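Local coordinates for envelopment polyprotein (Bovine Schmallenberg virus BH80/Germany/2011, PDB 7A56) that drives fusion of the viral envelope with a host cell membrane during entry, as a class II membrane fusion glycoprotein, here in its postfusion trimeric form, at the interface of chains A and B. Coordinates in Å, arbitrary orientation; residue numbers count along the deposited sequence, not the author numbering. Chains: chain A/B, Envelopment polyprotein.

Contact 1 and contact 2 lie along one side-by-side interface between chains A and B, the centres of their C-alpha atoms about 31 Å apart. No residue is common to both, yet they follow one theme: an aspartate of chain A takes a backbone N-H and a side-chain donor from chain B. Contact 1 joins loops, with a small part for helix 305-308, whereas contact 2 sets strand 281-285 of chain A against the loop that follows strand 150-154 of chain B. In each, a different lysine lies near its own counterpart in the other chain. Such repeated polar clasps probably keep neighbouring subunits in register along the postfusion trimer.

Contact 1: the interface of chains A and B. Residues chain A 253, 262-263, 306; chain B 255-256, 259, 263.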
# COMPACT_ATOMS: atom_id res chain seq x y z
N ASP A 253 -12.04 8.55 -3.44
CA ASP A 253 -12.81 8.11 -4.62
C ASP A 253 -12.70 8.99 -5.85
O ASP A 253 -13.58 9.84 -6.04
CB ASP A 253 -14.31 8.05 -4.25
CG ASP A 253 -14.77 6.63 -3.95
OD1 ASP A 253 -13.83 5.80 -3.98
OD2 ASP A 253 -16.01 6.35 -3.74
N LYS A 262 -19.50 7.13 -11.17
CA LYS A 262 -20.24 8.15 -10.39
C LYS A 262 -19.57 8.40 -9.03
O LYS A 262 -20.07 8.05 -7.97
CB LYS A 262 -21.71 7.75 -10.23
CG LYS A 262 -22.40 7.60 -11.57
CD LYS A 262 -23.87 7.24 -11.30
CE LYS A 262 -24.70 7.57 -12.48
NZ LYS A 262 -26.13 7.68 -11.94
N LYS A 263 -18.46 9.13 -9.10
CA LYS A 263 -17.65 9.50 -7.95
C LYS A 263 -16.89 10.77 -8.36
O LYS A 263 -17.15 11.33 -9.43
CB LYS A 263 -16.77 8.30 -7.53
CG LYS A 263 -15.60 8.04 -8.47
CD LYS A 263 -14.91 6.72 -8.21
CE LYS A 263 -13.67 6.55 -9.15
NZ LYS A 263 -13.17 5.14 -8.91
N SER A 306 -19.30 14.28 -4.60
CA SER A 306 -18.29 13.38 -4.05
C SER A 306 -16.97 14.09 -3.80
O SER A 306 -16.26 13.81 -2.80
CB SER A 306 -18.06 12.22 -5.02
OG SER A 306 -19.27 11.51 -5.19
N ASN B 255 -18.01 1.53 -2.61
CA ASN B 255 -18.18 2.98 -2.75
C ASN B 255 -17.90 3.68 -1.43
O ASN B 255 -18.36 3.23 -0.37
CB ASN B 255 -19.65 3.34 -3.18
CG ASN B 255 -19.85 3.30 -4.69
OD1 ASN B 255 -19.31 4.11 -5.44
ND2 ASN B 255 -20.65 2.37 -5.13
N ASP B 256 -17.24 4.84 -1.49
CA ASP B 256 -17.25 5.75 -0.35
C ASP B 256 -18.63 6.43 -0.23
O ASP B 256 -19.45 6.43 -1.17
CB ASP B 256 -16.11 6.81 -0.52
CG ASP B 256 -15.62 7.40 0.80
OD1 ASP B 256 -16.34 7.38 1.85
OD2 ASP B 256 -14.48 7.91 0.76
N SER B 259 -20.78 8.36 -3.13
CA SER B 259 -20.43 7.87 -4.47
C SER B 259 -21.41 6.77 -4.84
O SER B 259 -21.74 5.92 -4.00
CB SER B 259 -18.99 7.30 -4.49
OG SER B 259 -18.06 8.35 -4.27
N LYS B 263 -20.93 -0.53 -8.29
CA LYS B 263 -20.14 -1.50 -7.54
C LYS B 263 -20.76 -1.55 -6.14
O LYS B 263 -21.81 -0.95 -5.90
CB LYS B 263 -18.65 -1.12 -7.60
CG LYS B 263 -18.29 0.08 -6.72
CD LYS B 263 -16.90 0.61 -6.99
CE LYS B 263 -16.56 1.78 -6.01
NZ LYS B 263 -15.23 2.33 -6.48
O HOH W 1 -13.68 9.55 -1.26
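A:Asp253 reaches across to the loop of B:Asp256 and B:Ser259, an example of one carboxylate oxygen gripping two points of a partner chain. The direct hydrogen bonds converge on OD2. The hydroxyl OG of B:Ser259 donates to A:Asp253 OD2 at 2.9 Å, and OD2 accepts it through its anti lone pair, on the side away from OD1. The backbone N of B:Asp256 donates to the same OD2 at 3.0 Å, but arrives from above the carboxylate plane, 38° out of it. Two donors from different directions probably limit how far OD2 can swing.

A water adds an indirect link: it lies 2.9 Å from A:Asp253 N and 2.7 Å from B:Asp256 OD2. CG of B:Asp256 lies roughly opposite its backbone N (chi1 -155°), which points the carboxylate towards this water. The OD2 atoms of B:Asp256 and A:Asp253 are 5.0 Å apart. Their carboxylate planes are turned 80° from each other.

Packing is modest. The CB of A:Lys263 rests 3.9 Å from B:Ser259 CB, and A:Ser306, on helix 305-308, flanks the same serine.

Charge enters at longer range. The extended chains of A:Lys263 and B:Lys263 bring their NZ atoms to 4.2 Å from each other, an approach that may be eased by A:Asp253, whose OD1 is 4.5 Å from B:Lys263 NZ. Equivalent lysines this near each other suggest a position near the trimer axis. The site thus probably helps to lock the loops of adjacent subunits together in the postfusion assembly.

Contact 2: the interface of chains A and B. Residues chain A 154, 283-284, 286; chain B 153-156.
The guanidinium of B:Arg156 lies flat over the ring of A:Tyr284 while its edge meets A:Asp283, a worked case of an arginine recognised through both face and edge. Ring and guanidinium planes are only 7° apart, and NE sits over the middle of the ring, 3.6 Å from its centroid, in a cation-pi stack. At the guanidinium edge, NH2 forms a salt bridge and nearly straight hydrogen bond with A:Asp283 OD1 at 2.9 Å, taking the syn lone pair of that oxygen. The NE group also makes a weak hydrogen bond to the backbone O of A:Tyr284.

The other carboxylate oxygen is engaged too. The backbone N of B:Glu155 donates to A:Asp283 OD2 at 2.9 Å, from 45° out of the carboxylate plane, so the aspartate holds the main chain of B:Glu155 and the side chain of B:Arg156. Alongside, B:Glu155 CG packs 3.4 Å from A:Asp283 CG, the two side chains crossing with their carboxylate planes steeply inclined to each other. B:Arg156 CD lies 3.6 Å from the sulfur SG of A:Cys286, a cysteine bound in a disulfide with A:Cys162.

Further out, strand 281-285 positions its own aspartate: A:Tyr284 N donates to A:Asp283 OD1, restraining the group that faces the arginine. The B:Arg156 chain bends at chi3 (-71°), turning the guanidinium onto the ring. CD of A:Lys154 lies at the ring edge, in its plane, and the NZ of this lysine comes 4.7 Å from that of B:Lys154; the gathered positive charge is probably offset in part by A:Asp283. Away from the arginine, at OD2, a water lies 3.1 Å from A:Asp283 OD2 and 2.7 Å from the hydroxyl OG of B:Ser153.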
# COMPACT_ATOMS: atom_id res chain seq x y z
N LYS A 154 -35.51 11.58 -30.48
CA LYS A 154 -36.81 10.91 -30.40
C LYS A 154 -37.37 10.75 -31.80
O LYS A 154 -37.45 11.73 -32.56
CB LYS A 154 -37.79 11.69 -29.52
CG LYS A 154 -37.63 11.40 -28.01
CD LYS A 154 -38.63 12.14 -27.13
CE LYS A 154 -38.38 11.84 -25.62
NZ LYS A 154 -38.88 10.48 -25.24
N ASP A 283 -36.64 15.92 -23.43
CA ASP A 283 -38.03 15.79 -23.88
C ASP A 283 -38.33 17.03 -24.71
O ASP A 283 -37.44 17.85 -24.96
CB ASP A 283 -38.98 15.62 -22.64
CG ASP A 283 -40.23 14.80 -22.96
OD1 ASP A 283 -40.65 14.81 -24.14
OD2 ASP A 283 -40.84 14.20 -22.03
N TYR A 284 -39.58 17.16 -25.16
CA TYR A 284 -39.89 18.33 -25.95
C TYR A 284 -41.38 18.66 -25.79
O TYR A 284 -42.20 17.80 -25.44
CB TYR A 284 -39.57 18.07 -27.45
CG TYR A 284 -40.37 16.93 -28.12
CD1 TYR A 284 -39.89 15.61 -28.07
CD2 TYR A 284 -41.54 17.17 -28.82
CE1 TYR A 284 -40.57 14.58 -28.66
CE2 TYR A 284 -42.25 16.12 -29.41
CZ TYR A 284 -41.76 14.85 -29.35
OH TYR A 284 -42.44 13.82 -29.92
N CYS A 286 -44.76 20.64 -27.89
CA CYS A 286 -45.30 20.80 -29.24
C CYS A 286 -45.82 22.18 -29.51
O CYS A 286 -46.31 22.89 -28.61
CB CYS A 286 -46.44 19.80 -29.50
SG CYS A 286 -45.87 18.10 -29.41
N SER B 153 -40.30 12.23 -15.56
CA SER B 153 -41.43 12.98 -16.14
C SER B 153 -41.57 12.63 -17.62
O SER B 153 -40.60 12.22 -18.27
CB SER B 153 -41.27 14.50 -15.98
OG SER B 153 -40.09 14.95 -16.65
N LYS B 154 -42.77 12.88 -18.14
CA LYS B 154 -43.01 12.81 -19.58
C LYS B 154 -43.93 13.96 -19.98
O LYS B 154 -44.99 14.15 -19.38
CB LYS B 154 -43.65 11.48 -19.99
CG LYS B 154 -42.61 10.34 -20.19
CD LYS B 154 -43.22 9.02 -20.65
CE LYS B 154 -42.13 7.92 -20.79
NZ LYS B 154 -41.33 8.10 -22.03
N GLU B 155 -43.46 14.75 -20.96
CA GLU B 155 -44.24 15.80 -21.59
C GLU B 155 -45.29 15.16 -22.50
O GLU B 155 -45.21 13.97 -22.84
CB GLU B 155 -43.37 16.71 -22.47
CG GLU B 155 -42.16 17.36 -21.83
CD GLU B 155 -42.48 18.51 -20.91
OE1 GLU B 155 -43.64 18.98 -20.91
OE2 GLU B 155 -41.54 19.01 -20.21
N ARG B 156 -46.25 15.98 -22.90
CA ARG B 156 -47.23 15.61 -23.94
C ARG B 156 -48.05 14.39 -23.52
O ARG B 156 -48.42 13.55 -24.34
CB ARG B 156 -46.51 15.33 -25.28
CG ARG B 156 -45.65 16.48 -25.82
CD ARG B 156 -44.59 15.98 -26.84
NE ARG B 156 -43.52 15.19 -26.17
CZ ARG B 156 -43.38 13.87 -26.34
NH1 ARG B 156 -44.21 13.21 -27.15
NH2 ARG B 156 -42.42 13.22 -25.72
O HOH W 2 -39.76 15.26 -19.34